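PDB 1U0M: 1,3,6,8-tetrahydroxynaphthalene synthase from Streptomyces coelicolor, which catalyses the iterative condensation of five malonyl-CoA units and the cyclisation of the resulting pentaketide to 1,3,6,8-tetrahydroxynaphthalene, for melanin and naphthoquinone biosynthesis. Local coordinates for residues H22-M26 and E27-E31; E81-A84 and K85-V88; P89-I92 and Q93-L96; P224-E227 and D228-M231; D233-T237 and G238-L242. All coordinates share one frame; numbering follows the deposited sequence.

In the fold
The five contacts are all local, yet their chemistry changes with place. Contacts 2 and 3 follow one another on helix 73-99: the first puts a network of arginines and glutamates on a partly buried helix flank, the second relies mostly on backbone bonds and on apolar residues turned to the strands of the main sheet. Contact 1, about 24 Å from contact 2 between centres, caps the start of another helix at the protein's periphery. Contacts 4 and 5 share strand 230-235 and touch where Ile230 CG2 meets Phe241 CZ; both reach the second subunit, and each lays an aliphatic group over an aromatic ring. Every contact mixes buried with exposed residues.

Contact 1: H22-M26 and E27-E31; sequences HVITM and EETLE
At Thr25 and Met26 the chain passes from strand 22-25 into helix 26-37, the short segments running 73° apart, and Thr29 N donates to Thr25 O at 3.0 Å in the first helical turn. Thr25 is the N-cap and, with Glu28, illustrates the capping box. Its OG1, held between the backbone N and the carbonyl carbon (chi1 66°), accepts from Glu28 N at 3.1 Å in a nearly straight bond. The reciprocal half is softer: Glu28, extended beyond CG, reaches back to the strand, where its OE2 accepts weakly from Thr25 N at 3.3 Å and weakly again from Thr25 OG1 at 2.9 Å. A water donating to both Glu28 OE2 and Val23 O ties the carboxylate to the strand. The other oxygen, Glu28 OE1, lies 3.7 Å from Ile24 CA. Beyond it, Ile24 CD1 comes within 3.6 Å of Thr29 OG1, the two side chains crossing at about a right angle, and a second water joins that hydroxyl to Ile24 O. Strand 22-25 pairs antiparallel with strand 57-60, Ile24 bonding through its backbone to Arg58, while Met26, Thr29 and Leu30 rest on Ile50 of helix 43-52.

Contact 2: E81-A84 and K85-V88; sequences EREA and KSRV
Glu83 and Arg87, one helical turn apart on helix 73-99, form the centre of a salt-bridge network that also takes in Arg82. It shows how a buried carboxylate can be shared between two guanidinium groups. The Glu83 chain bends at its second torsion (chi2 -61°), bringing OE1 alongside the arginine chain of the next turn; the two side chains point the same way, their flat ends 32° apart. Arg87, extended from CG to NE, gives NE to Glu83 OE1 at 2.9 Å, the oxygen lying at the guanidinium edge but tilted from its plane, and NH2 adds a weak bond to the same atom. On the other oxygen, Arg82 NH2 meets Glu83 OE2 at 2.6 Å, in the guanidinium plane and on the anti lone pair. Two positive neighbours would probably favour the ionised form of Glu83. Arg87 NH2 also bridges to Glu21, and a leucine in its place is likely to leave Glu83 OE1 and the Glu21 carboxylate without their shared cation. A longer salt bridge lies further round the helix, Glu81 OE2 being 3.6 Å from Lys85 NZ as the two chains run side by side, and Lys85 also makes a cation-pi contact with Trp125. Inward, the side chains of Ala84 and Val88 both pack on Leu122. Ser86 grips Arg82 O twice, its OG at 2.9 Å and its N at 3.1 Å, from opposite faces of the carbonyl plane.

Contact 3: P89-I92 and Q93-L96; sequences PAVI and QRAL
Gln93 N donates to Pro89 O at 3.0 Å and Arg94 N to Ala90 O at 3.2 Å, two nearly straight i to i+4 bonds. They show regular helix geometry resuming after a kink: the N atoms of Pro89 and Ala90 make no bond to the preceding turn, and proline has no N-H to offer. One turn on, the bond from Leu96 N to Ile92 O is weak at 3.0 Å. Among the side chains, Arg94 folds back over its own helix. Bends at its second and third torsions (chi2 143°, chi3 42°) carry the guanidinium across the preceding turn, where Val91 CA lies over one face, 4.3 Å above the plane and offset toward the rim. The polar end is held by strand 11-18, with NH2 hydrogen-bonded to Val17 O. Gln93 leads the other way, and its NE2 bonds to Asp97 OD1 one turn later. The apolar side is simpler. Ile92 CG2 meets Leu96 CD1 at 4.2 Å on the side turned to the sheet, where Ile92 packs on Leu169 and Val171 of strand 167-175 and Leu96 on Val204 of strand 198-206. Val91 and Ala95 both rest on Ser16 and Ala202. This is the helix-on-sheet layering expected of the thiolase fold, in which helix 73-99 lies against strands of the mixed sheet.

Contact 4: P224-E227 and D228-M231; sequences PKTE and DWIM
Thr226 and Trp229 make up the close-packed part of this contact, at the ends of a type I turn. Trp229 N donates to Thr226 O at 2.9 Å, from 61° above the carbonyl plane. The same turn folds the indole back: Thr226 CG2 stands over one face in a CH-pi contact, 3.7 Å from the centroid of the six-membered ring, and approaches Trp229 CE3 most closely at 3.5 Å. With CG2 anti to the carbonyl carbon and OG1 between that carbon and the backbone N (chi1 49°), Thr226 turns its methyl to the ring while OG1 bonds to Ile223 O and Ile345 N. Under the turn a water 2.7 Å from Thr226 O accepts from Ile230 N. Were Trp229 replaced by an alanine, Thr226 CG2 would probably lose its aromatic partner and a gap open beside Ile345. The looser side carries charge: Lys225 NZ lies 3.4 Å from Glu227 OE2, a weak bridge, with its stronger partner in Glu129 of the second subunit, and Asp228 is exposed. The arrangement is a tight turn leading into the hairpin of strands 230-235 and 238-243, whose Ile230 side chain lies about 6 Å from that of Cys146, the probable catalytic cysteine.

Contact 5: D233-T237 and G238-L242; sequences DVKAT and GFHFL
Lys235 and His240 cross at about a right angle on one face of a beta hairpin, strands 230-235 and 238-243, whose type I turn runs from Lys235 to Gly238. The extended lysine chain lays its CD over the imidazole, 3.5 Å from the ring centroid and 16° off the normal, a CH-pi contact offset toward the rim; CG anti to the carbonyl carbon (chi1 -66°) puts the His240 ring on the lysine's side, and chi2 62° turns its face to CD. Along the same face Asp233 crosses Leu242 at about a right angle, its OD1 3.3 Å from Leu242 CD2. On the other face, the apolar Val234 and Phe239 lie side by side, pointing the same way, with Val234 CG1 at the edge of the Phe239 ring and Val234 CG2 3.9 Å from Phe239 CD1. This side meets the second subunit, where Phe117 of that chain stacks on Phe239 and Phe73 of that chain packs on Val234. The backbone holds the register, Asp233 with His240 being a hydrogen-bonded pair in which Asp233 N reaches His240 O at 2.7 Å and His240 N reaches Asp233 O at 2.8 Å. At the turn, the backbone angles of Gly238 would press any CB against Thr237 O. There Lys235 N donates to Gly238 O at 2.9 Å, while Gly238 N returns a bond to Lys235 O from above the carbonyl plane.

Contact 1: H22-M26 and E27-E31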
loop_
_atom_site.group_PDB
_atom_site.type_symbol
_atom_site.label_atom_id
_atom_site.label_comp_id
_atom_site.label_asym_id
_atom_site.label_seq_id
_atom_site.Cartn_x
_atom_site.Cartn_y
_atom_site.Cartn_z
ATOM N N HIS A 22 -12.323 -17.745 18.533
ATOM C CA HIS A 22 -11.725 -17.704 19.860
ATOM C C HIS A 22 -12.040 -16.347 20.512
ATOM O O HIS A 22 -11.750 -15.293 19.955
ATOM C CB HIS A 22 -10.229 -17.943 19.725
ATOM C CG HIS A 22 -9.897 -19.204 18.989
ATOM N ND1 HIS A 22 -10.202 -20.456 19.481
ATOM C CD2 HIS A 22 -9.292 -19.407 17.793
ATOM C CE1 HIS A 22 -9.796 -21.375 18.623
ATOM N NE2 HIS A 22 -9.241 -20.765 17.590
ATOM N N VAL A 23 -12.656 -16.381 21.686
ATOM C CA VAL A 23 -13.046 -15.155 22.372
ATOM C C VAL A 23 -12.306 -14.906 23.667
ATOM O O VAL A 23 -12.079 -15.823 24.444
ATOM C CB VAL A 23 -14.555 -15.174 22.728
ATOM C CG1 VAL A 23 -14.921 -13.921 23.512
ATOM C CG2 VAL A 23 -15.395 -15.272 21.468
ATOM N N ILE A 24 -11.930 -13.656 23.899
ATOM C CA ILE A 24 -11.283 -13.301 25.149
ATOM C C ILE A 24 -12.096 -12.162 25.768
ATOM O O ILE A 24 -12.348 -11.122 25.131
ATOM C CB ILE A 24 -9.788 -12.898 24.974
ATOM C CG1 ILE A 24 -9.199 -12.553 26.345
ATOM C CG2 ILE A 24 -9.643 -11.766 23.985
ATOM C CD1 ILE A 24 -7.695 -12.336 26.366
ATOM N N THR A 25 -12.543 -12.405 26.999
ATOM C CA THR A 25 -13.348 -11.449 27.744
ATOM C C THR A 25 -12.488 -10.432 28.486
ATOM O O THR A 25 -11.277 -10.597 28.639
ATOM C CB THR A 25 -14.199 -12.147 28.809
ATOM O OG1 THR A 25 -13.319 -12.700 29.795
ATOM C CG2 THR A 25 -15.050 -13.272 28.196
ATOM N N MET A 26 -13.146 -9.381 28.946
ATOM C CA MET A 26 -12.505 -8.324 29.709
ATOM C C MET A 26 -11.833 -8.925 30.934
ATOM O O MET A 26 -10.670 -8.654 31.220
ATOM C CB MET A 26 -13.565 -7.331 30.176
ATOM C CG MET A 26 -13.099 -6.366 31.245
ATOM S SD MET A 26 -12.231 -5.019 30.515
ATOM C CE MET A 26 -10.666 -5.733 30.213
ATOM N N GLU A 27 -12.598 -9.734 31.656
ATOM C CA GLU A 27 -12.134 -10.379 32.872
ATOM C C GLU A 27 -10.866 -11.176 32.626
ATOM O O GLU A 27 -9.900 -11.055 33.376
ATOM C CB GLU A 27 -13.222 -11.307 33.434
ATOM C CG GLU A 27 -13.324 -11.252 34.957
ATOM C CD GLU A 27 -13.719 -12.582 35.590
ATOM O OE1 GLU A 27 -14.762 -13.151 35.197
ATOM O OE2 GLU A 27 -12.983 -13.055 36.493
ATOM N N GLU A 28 -10.880 -11.995 31.576
ATOM C CA GLU A 28 -9.730 -12.818 31.223
ATOM C C GLU A 28 -8.509 -11.964 30.949
ATOM O O GLU A 28 -7.403 -12.290 31.394
ATOM C CB GLU A 28 -10.027 -13.655 29.983
ATOM C CG GLU A 28 -11.086 -14.716 30.172
ATOM C CD GLU A 28 -11.588 -15.224 28.841
ATOM O OE1 GLU A 28 -10.746 -15.564 27.981
ATOM O OE2 GLU A 28 -12.820 -15.283 28.648
ATOM N N THR A 29 -8.716 -10.881 30.205
ATOM C CA THR A 29 -7.623 -9.973 29.866
ATOM C C THR A 29 -6.952 -9.483 31.135
ATOM O O THR A 29 -5.722 -9.489 31.238
ATOM C CB THR A 29 -8.112 -8.737 29.068
ATOM O OG1 THR A 29 -8.602 -9.146 27.785
ATOM C CG2 THR A 29 -6.973 -7.761 28.861
ATOM N N LEU A 30 -7.769 -9.075 32.108
ATOM C CA LEU A 30 -7.252 -8.578 33.381
ATOM C C LEU A 30 -6.455 -9.640 34.119
ATOM O O LEU A 30 -5.406 -9.340 34.679
ATOM C CB LEU A 30 -8.402 -8.078 34.266
ATOM C CG LEU A 30 -8.733 -6.581 34.165
ATOM C CD1 LEU A 30 -8.791 -6.164 32.725
ATOM C CD2 LEU A 30 -10.049 -6.276 34.870
ATOM N N GLU A 31 -6.957 -10.874 34.130
ATOM C CA GLU A 31 -6.259 -11.969 34.809
ATOM C C GLU A 31 -4.868 -12.164 34.225
ATOM O O GLU A 31 -3.871 -12.132 34.947
ATOM C CB GLU A 31 -7.031 -13.280 34.665
ATOM C CG GLU A 31 -8.443 -13.226 35.194
ATOM C CD GLU A 31 -9.207 -14.515 34.931
ATOM O OE1 GLU A 31 -8.737 -15.583 35.393
ATOM O OE2 GLU A 31 -10.270 -14.457 34.264
HETATM O O HOH W 1 -14.171 -16.562 26.772
HETATM O O HOH W 2 -10.406 -17.366 25.287
HETATM O O HOH W 3 -10.805 -8.859 25.855
#

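Contact 2: E81-A84 and K85-V88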
loop_
_atom_site.group_PDB
_atom_site.type_symbol
_atom_site.label_atom_id
_atom_site.label_comp_id
_atom_site.label_asym_id
_atom_site.label_seq_id
_atom_site.Cartn_x
_atom_site.Cartn_y
_atom_site.Cartn_z
ATOM N N GLU A 81 -1.108 -15.456 6.641
ATOM C CA GLU A 81 -1.630 -15.810 5.321
ATOM C C GLU A 81 -2.550 -17.018 5.314
ATOM O O GLU A 81 -3.514 -17.051 4.557
ATOM C CB GLU A 81 -0.510 -15.999 4.278
ATOM C CG GLU A 81 0.510 -17.073 4.544
ATOM C CD GLU A 81 1.324 -17.420 3.294
ATOM O OE1 GLU A 81 2.386 -18.078 3.426
ATOM O OE2 GLU A 81 0.899 -17.051 2.177
ATOM N N ARG A 82 -2.274 -18.008 6.154
ATOM C CA ARG A 82 -3.146 -19.179 6.208
ATOM C C ARG A 82 -4.550 -18.782 6.659
ATOM O O ARG A 82 -5.547 -19.186 6.046
ATOM C CB ARG A 82 -2.613 -20.219 7.191
ATOM C CG ARG A 82 -3.533 -21.437 7.340
ATOM C CD ARG A 82 -3.177 -22.260 8.580
ATOM N NE ARG A 82 -3.580 -21.617 9.830
ATOM C CZ ARG A 82 -2.890 -21.690 10.963
ATOM N NH1 ARG A 82 -1.755 -22.376 10.998
ATOM N NH2 ARG A 82 -3.342 -21.097 12.070
ATOM N N GLU A 83 -4.620 -17.993 7.737
ATOM C CA GLU A 83 -5.901 -17.562 8.291
ATOM C C GLU A 83 -6.673 -16.635 7.368
ATOM O O GLU A 83 -7.898 -16.606 7.401
ATOM C CB GLU A 83 -5.705 -16.868 9.646
ATOM C CG GLU A 83 -5.190 -17.762 10.779
ATOM C CD GLU A 83 -6.132 -18.910 11.107
ATOM O OE1 GLU A 83 -7.361 -18.754 10.934
ATOM O OE2 GLU A 83 -5.646 -19.967 11.555
ATOM N N ALA A 84 -5.959 -15.871 6.553
ATOM C CA ALA A 84 -6.608 -14.950 5.637
ATOM C C ALA A 84 -7.143 -15.702 4.414
ATOM O O ALA A 84 -8.180 -15.353 3.851
ATOM C CB ALA A 84 -5.628 -13.885 5.203
ATOM N N LYS A 85 -6.422 -16.730 3.995
ATOM C CA LYS A 85 -6.865 -17.489 2.842
ATOM C C LYS A 85 -8.096 -18.305 3.167
ATOM O O LYS A 85 -9.007 -18.388 2.353
ATOM C CB LYS A 85 -5.738 -18.374 2.323
ATOM C CG LYS A 85 -4.756 -17.581 1.489
ATOM C CD LYS A 85 -3.649 -18.439 0.921
ATOM C CE LYS A 85 -2.795 -17.636 -0.044
ATOM N NZ LYS A 85 -1.468 -18.264 -0.222
ATOM N N SER A 86 -8.142 -18.876 4.366
ATOM C CA SER A 86 -9.300 -19.666 4.775
ATOM C C SER A 86 -10.482 -18.851 5.305
ATOM O O SER A 86 -11.558 -19.404 5.518
ATOM C CB SER A 86 -8.899 -20.706 5.826
ATOM O OG SER A 86 -8.194 -20.115 6.898
ATOM N N ARG A 87 -10.312 -17.544 5.500
ATOM C CA ARG A 87 -11.415 -16.740 6.025
ATOM C C ARG A 87 -11.931 -15.615 5.119
ATOM O O ARG A 87 -13.135 -15.375 5.044
ATOM C CB ARG A 87 -11.029 -16.134 7.381
ATOM C CG ARG A 87 -10.697 -17.135 8.475
ATOM C CD ARG A 87 -10.313 -16.399 9.746
ATOM N NE ARG A 87 -9.797 -17.279 10.787
ATOM C CZ ARG A 87 -10.553 -17.929 11.661
ATOM N NH1 ARG A 87 -11.875 -17.799 11.620
ATOM N NH2 ARG A 87 -9.985 -18.691 12.591
ATOM N N VAL A 88 -11.030 -14.924 4.432
ATOM C CA VAL A 88 -11.435 -13.806 3.591
ATOM C C VAL A 88 -12.523 -14.111 2.551
ATOM O O VAL A 88 -13.526 -13.404 2.479
ATOM C CB VAL A 88 -10.198 -13.169 2.907
ATOM C CG1 VAL A 88 -10.620 -12.010 2.030
ATOM C CG2 VAL A 88 -9.225 -12.671 3.967
HETATM O O HOH W 4 -6.853 -21.465 9.387
#

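Contact 3: P89-I92 and Q93-L96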
loop_
_atom_site.group_PDB
_atom_site.type_symbol
_atom_site.label_atom_id
_atom_site.label_comp_id
_atom_site.label_asym_id
_atom_site.label_seq_id
_atom_site.Cartn_x
_atom_site.Cartn_y
_atom_site.Cartn_z
ATOM N N PRO A 89 -12.342 -15.166 1.743
ATOM C CA PRO A 89 -13.300 -15.571 0.701
ATOM C C PRO A 89 -14.792 -15.474 1.062
ATOM O O PRO A 89 -15.566 -14.782 0.385
ATOM C CB PRO A 89 -12.870 -16.998 0.396
ATOM C CG PRO A 89 -11.385 -16.896 0.501
ATOM C CD PRO A 89 -11.200 -16.100 1.780
ATOM N N ALA A 90 -15.194 -16.164 2.122
ATOM C CA ALA A 90 -16.588 -16.146 2.551
ATOM C C ALA A 90 -17.115 -14.733 2.715
ATOM O O ALA A 90 -18.186 -14.396 2.206
ATOM C CB ALA A 90 -16.736 -16.893 3.853
ATOM N N VAL A 91 -16.362 -13.900 3.421
ATOM C CA VAL A 91 -16.797 -12.535 3.664
ATOM C C VAL A 91 -16.973 -11.732 2.389
ATOM O O VAL A 91 -17.951 -11.000 2.249
ATOM C CB VAL A 91 -15.824 -11.800 4.605
ATOM C CG1 VAL A 91 -16.343 -10.398 4.898
ATOM C CG2 VAL A 91 -15.672 -12.592 5.898
ATOM N N ILE A 92 -16.028 -11.856 1.464
ATOM C CA ILE A 92 -16.124 -11.134 0.201
ATOM C C ILE A 92 -17.435 -11.526 -0.473
ATOM O O ILE A 92 -18.174 -10.677 -0.969
ATOM C CB ILE A 92 -14.931 -11.471 -0.729
ATOM C CG1 ILE A 92 -13.681 -10.722 -0.254
ATOM C CG2 ILE A 92 -15.263 -11.103 -2.163
ATOM C CD1 ILE A 92 -12.423 -11.058 -1.021
ATOM N N GLN A 93 -17.721 -12.824 -0.468
ATOM C CA GLN A 93 -18.942 -13.349 -1.065
ATOM C C GLN A 93 -20.174 -12.571 -0.600
ATOM O O GLN A 93 -20.813 -11.861 -1.380
ATOM C CB GLN A 93 -19.118 -14.815 -0.689
ATOM C CG GLN A 93 -20.288 -15.454 -1.377
ATOM C CD GLN A 93 -20.078 -15.538 -2.875
ATOM O OE1 GLN A 93 -19.278 -16.347 -3.357
ATOM N NE2 GLN A 93 -20.783 -14.690 -3.623
ATOM N N ARG A 94 -20.498 -12.722 0.679
ATOM C CA ARG A 94 -21.643 -12.058 1.278
ATOM C C ARG A 94 -21.693 -10.572 0.969
ATOM O O ARG A 94 -22.752 -9.956 1.060
ATOM C CB ARG A 94 -21.620 -12.269 2.789
ATOM C CG ARG A 94 -21.945 -13.692 3.203
ATOM C CD ARG A 94 -21.114 -14.110 4.382
ATOM N NE ARG A 94 -21.030 -13.043 5.370
ATOM C CZ ARG A 94 -20.258 -13.095 6.444
ATOM N NH1 ARG A 94 -19.508 -14.168 6.663
ATOM N NH2 ARG A 94 -20.231 -12.075 7.288
ATOM N N ALA A 95 -20.548 -9.995 0.616
ATOM C CA ALA A 95 -20.484 -8.575 0.291
ATOM C C ALA A 95 -20.906 -8.347 -1.156
ATOM O O ALA A 95 -21.365 -7.264 -1.510
ATOM C CB ALA A 95 -19.071 -8.046 0.514
ATOM N N LEU A 96 -20.725 -9.363 -1.993
ATOM C CA LEU A 96 -21.110 -9.279 -3.397
ATOM C C LEU A 96 -22.614 -9.507 -3.456
ATOM O O LEU A 96 -23.354 -8.757 -4.100
ATOM C CB LEU A 96 -20.390 -10.351 -4.215
ATOM C CG LEU A 96 -18.881 -10.169 -4.375
ATOM C CD1 LEU A 96 -18.280 -11.354 -5.108
ATOM C CD2 LEU A 96 -18.609 -8.882 -5.128
#

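Contact 4: P224-E227 and D228-M231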
loop_
_atom_site.group_PDB
_atom_site.type_symbol
_atom_site.label_atom_id
_atom_site.label_comp_id
_atom_site.label_asym_id
_atom_site.label_seq_id
_atom_site.Cartn_x
_atom_site.Cartn_y
_atom_site.Cartn_z
ATOM N N PRO A 224 -0.399 18.004 11.721
ATOM C CA PRO A 224 1.017 18.379 11.725
ATOM C C PRO A 224 1.813 17.829 12.900
ATOM O O PRO A 224 1.324 17.764 14.029
ATOM C CB PRO A 224 0.969 19.901 11.725
ATOM C CG PRO A 224 -0.264 20.179 10.907
ATOM C CD PRO A 224 -1.253 19.180 11.470
ATOM N N LYS A 225 3.050 17.443 12.608
ATOM C CA LYS A 225 3.972 16.891 13.588
ATOM C C LYS A 225 3.411 15.864 14.565
ATOM O O LYS A 225 3.465 16.046 15.776
ATOM C CB LYS A 225 4.665 18.023 14.357
ATOM C CG LYS A 225 5.903 18.550 13.641
ATOM C CD LYS A 225 6.872 17.398 13.336
ATOM C CE LYS A 225 8.003 17.822 12.406
ATOM N NZ LYS A 225 8.750 16.637 11.862
ATOM N N THR A 226 2.882 14.774 14.024
ATOM C CA THR A 226 2.344 13.685 14.831
ATOM C C THR A 226 2.692 12.365 14.131
ATOM O O THR A 226 2.099 11.318 14.409
ATOM C CB THR A 226 0.812 13.806 14.986
ATOM O OG1 THR A 226 0.216 14.017 13.705
ATOM C CG2 THR A 226 0.456 14.974 15.895
ATOM N N GLU A 227 3.677 12.438 13.233
ATOM C CA GLU A 227 4.124 11.287 12.445
ATOM C C GLU A 227 4.413 10.046 13.275
ATOM O O GLU A 227 3.984 8.951 12.915
ATOM C CB GLU A 227 5.375 11.641 11.628
ATOM C CG GLU A 227 5.187 12.809 10.692
ATOM C CD GLU A 227 5.637 14.130 11.299
ATOM O OE1 GLU A 227 5.560 14.295 12.544
ATOM O OE2 GLU A 227 6.057 15.009 10.517
ATOM N N ASP A 228 5.124 10.227 14.386
ATOM C CA ASP A 228 5.477 9.116 15.263
ATOM C C ASP A 228 4.496 8.867 16.395
ATOM O O ASP A 228 4.794 8.104 17.315
ATOM C CB ASP A 228 6.883 9.321 15.861
ATOM C CG ASP A 228 6.959 10.516 16.808
ATOM O OD1 ASP A 228 6.188 10.573 17.793
ATOM O OD2 ASP A 228 7.804 11.404 16.568
ATOM N N TRP A 229 3.325 9.488 16.335
ATOM C CA TRP A 229 2.341 9.308 17.403
ATOM C C TRP A 229 1.569 7.989 17.368
ATOM O O TRP A 229 1.207 7.464 18.413
ATOM C CB TRP A 229 1.412 10.517 17.430
ATOM C CG TRP A 229 2.119 11.710 18.020
ATOM C CD1 TRP A 229 3.473 11.914 18.075
ATOM C CD2 TRP A 229 1.519 12.828 18.682
ATOM N NE1 TRP A 229 3.752 13.084 18.738
ATOM C CE2 TRP A 229 2.572 13.667 19.121
ATOM C CE3 TRP A 229 0.199 13.203 18.951
ATOM C CZ2 TRP A 229 2.340 14.857 19.814
ATOM C CZ3 TRP A 229 -0.029 14.389 19.644
ATOM C CH2 TRP A 229 1.039 15.200 20.065
ATOM N N ILE A 230 1.333 7.454 16.170
ATOM C CA ILE A 230 0.656 6.162 16.004
ATOM C C ILE A 230 1.466 5.461 14.913
ATOM O O ILE A 230 1.245 5.658 13.719
ATOM C CB ILE A 230 -0.804 6.326 15.568
ATOM C CG1 ILE A 230 -1.490 7.393 16.437
ATOM C CG2 ILE A 230 -1.528 4.994 15.732
ATOM C CD1 ILE A 230 -2.965 7.607 16.142
ATOM N N MET A 231 2.418 4.641 15.339
ATOM C CA MET A 231 3.322 3.992 14.403
ATOM C C MET A 231 3.791 2.601 14.789
ATOM O O MET A 231 3.526 2.096 15.878
ATOM C CB MET A 231 4.575 4.849 14.265
ATOM C CG MET A 231 5.399 4.834 15.560
ATOM S SD MET A 231 6.784 5.961 15.560
ATOM C CE MET A 231 7.973 5.027 14.526
HETATM O O HOH W 5 1.191 8.985 13.379
#

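Contact 5: D233-T237 and G238-L242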
loop_
_atom_site.group_PDB
_atom_site.type_symbol
_atom_site.label_atom_id
_atom_site.label_comp_id
_atom_site.label_asym_id
_atom_site.label_seq_id
_atom_site.Cartn_x
_atom_site.Cartn_y
_atom_site.Cartn_z
ATOM N N ASP A 233 7.194 0.068 15.191
ATOM C CA ASP A 233 8.651 -0.047 15.322
ATOM C C ASP A 233 8.810 -1.412 14.627
ATOM O O ASP A 233 8.156 -2.375 15.019
ATOM C CB ASP A 233 9.082 -0.173 16.789
ATOM C CG ASP A 233 9.656 1.134 17.361
ATOM O OD1 ASP A 233 9.814 1.215 18.595
ATOM O OD2 ASP A 233 9.951 2.070 16.593
ATOM N N VAL A 234 9.628 -1.493 13.580
ATOM C CA VAL A 234 9.805 -2.753 12.845
ATOM C C VAL A 234 11.085 -3.480 13.244
ATOM O O VAL A 234 12.188 -3.060 12.895
ATOM C CB VAL A 234 9.821 -2.507 11.331
ATOM C CG1 VAL A 234 9.997 -3.833 10.590
ATOM C CG2 VAL A 234 8.515 -1.810 10.909
ATOM N N LYS A 235 10.920 -4.593 13.950
ATOM C CA LYS A 235 12.045 -5.372 14.453
ATOM C C LYS A 235 12.081 -6.811 13.950
ATOM O O LYS A 235 11.207 -7.257 13.215
ATOM C CB LYS A 235 11.980 -5.395 15.980
ATOM C CG LYS A 235 11.955 -4.014 16.600
ATOM C CD LYS A 235 11.636 -4.060 18.067
ATOM C CE LYS A 235 11.668 -2.651 18.660
ATOM N NZ LYS A 235 11.583 -2.714 20.129
ATOM N N ALA A 236 13.093 -7.546 14.395
ATOM C CA ALA A 236 13.229 -8.937 14.019
ATOM C C ALA A 236 12.028 -9.720 14.550
ATOM O O ALA A 236 11.695 -10.776 14.028
ATOM C CB ALA A 236 14.509 -9.490 14.594
ATOM N N THR A 237 11.384 -9.191 15.594
ATOM C CA THR A 237 10.224 -9.832 16.212
ATOM C C THR A 237 8.927 -9.455 15.508
ATOM O O THR A 237 7.845 -9.970 15.817
ATOM C CB THR A 237 10.108 -9.441 17.700
ATOM O OG1 THR A 237 10.669 -8.143 17.884
ATOM C CG2 THR A 237 10.846 -10.428 18.586
ATOM N N GLY A 238 9.027 -8.534 14.562
ATOM C CA GLY A 238 7.846 -8.136 13.832
ATOM C C GLY A 238 7.481 -6.691 14.044
ATOM O O GLY A 238 8.352 -5.837 14.196
ATOM N N PHE A 239 6.181 -6.426 14.068
ATOM C CA PHE A 239 5.696 -5.072 14.233
ATOM C C PHE A 239 5.318 -4.761 15.670
ATOM O O PHE A 239 4.468 -5.439 16.259
ATOM C CB PHE A 239 4.487 -4.836 13.317
ATOM C CG PHE A 239 4.777 -5.073 11.862
ATOM C CD1 PHE A 239 6.033 -4.778 11.333
ATOM C CD2 PHE A 239 3.794 -5.573 11.012
ATOM C CE1 PHE A 239 6.302 -4.978 9.987
ATOM C CE2 PHE A 239 4.052 -5.774 9.667
ATOM C CZ PHE A 239 5.307 -5.478 9.148
ATOM N N HIS A 240 5.969 -3.739 16.222
ATOM C CA HIS A 240 5.708 -3.281 17.581
ATOM C C HIS A 240 4.927 -1.967 17.469
ATOM O O HIS A 240 5.430 -0.962 16.969
ATOM C CB HIS A 240 7.025 -3.047 18.348
ATOM C CG HIS A 240 7.812 -4.294 18.603
ATOM N ND1 HIS A 240 8.310 -5.084 17.586
ATOM C CD2 HIS A 240 8.222 -4.869 19.760
ATOM C CE1 HIS A 240 8.996 -6.087 18.107
ATOM N NE2 HIS A 240 8.958 -5.980 19.424
ATOM N N PHE A 241 3.690 -1.994 17.936
ATOM C CA PHE A 241 2.813 -0.843 17.873
ATOM C C PHE A 241 3.098 0.206 18.951
ATOM O O PHE A 241 3.165 -0.110 20.137
ATOM C CB PHE A 241 1.357 -1.310 17.982
ATOM C CG PHE A 241 0.359 -0.241 17.673
ATOM C CD1 PHE A 241 0.354 0.378 16.427
ATOM C CD2 PHE A 241 -0.575 0.156 18.625
ATOM C CE1 PHE A 241 -0.572 1.381 16.128
ATOM C CE2 PHE A 241 -1.507 1.167 18.329
ATOM C CZ PHE A 241 -1.501 1.771 17.083
ATOM N N LEU A 242 3.249 1.455 18.521
ATOM C CA LEU A 242 3.523 2.566 19.427
ATOM C C LEU A 242 2.413 3.606 19.331
ATOM O O LEU A 242 2.117 4.142 18.250
ATOM C CB LEU A 242 4.864 3.221 19.089
ATOM C CG LEU A 242 6.163 2.539 19.536
ATOM C CD1 LEU A 242 6.237 1.111 19.035
ATOM C CD2 LEU A 242 7.330 3.336 19.004
#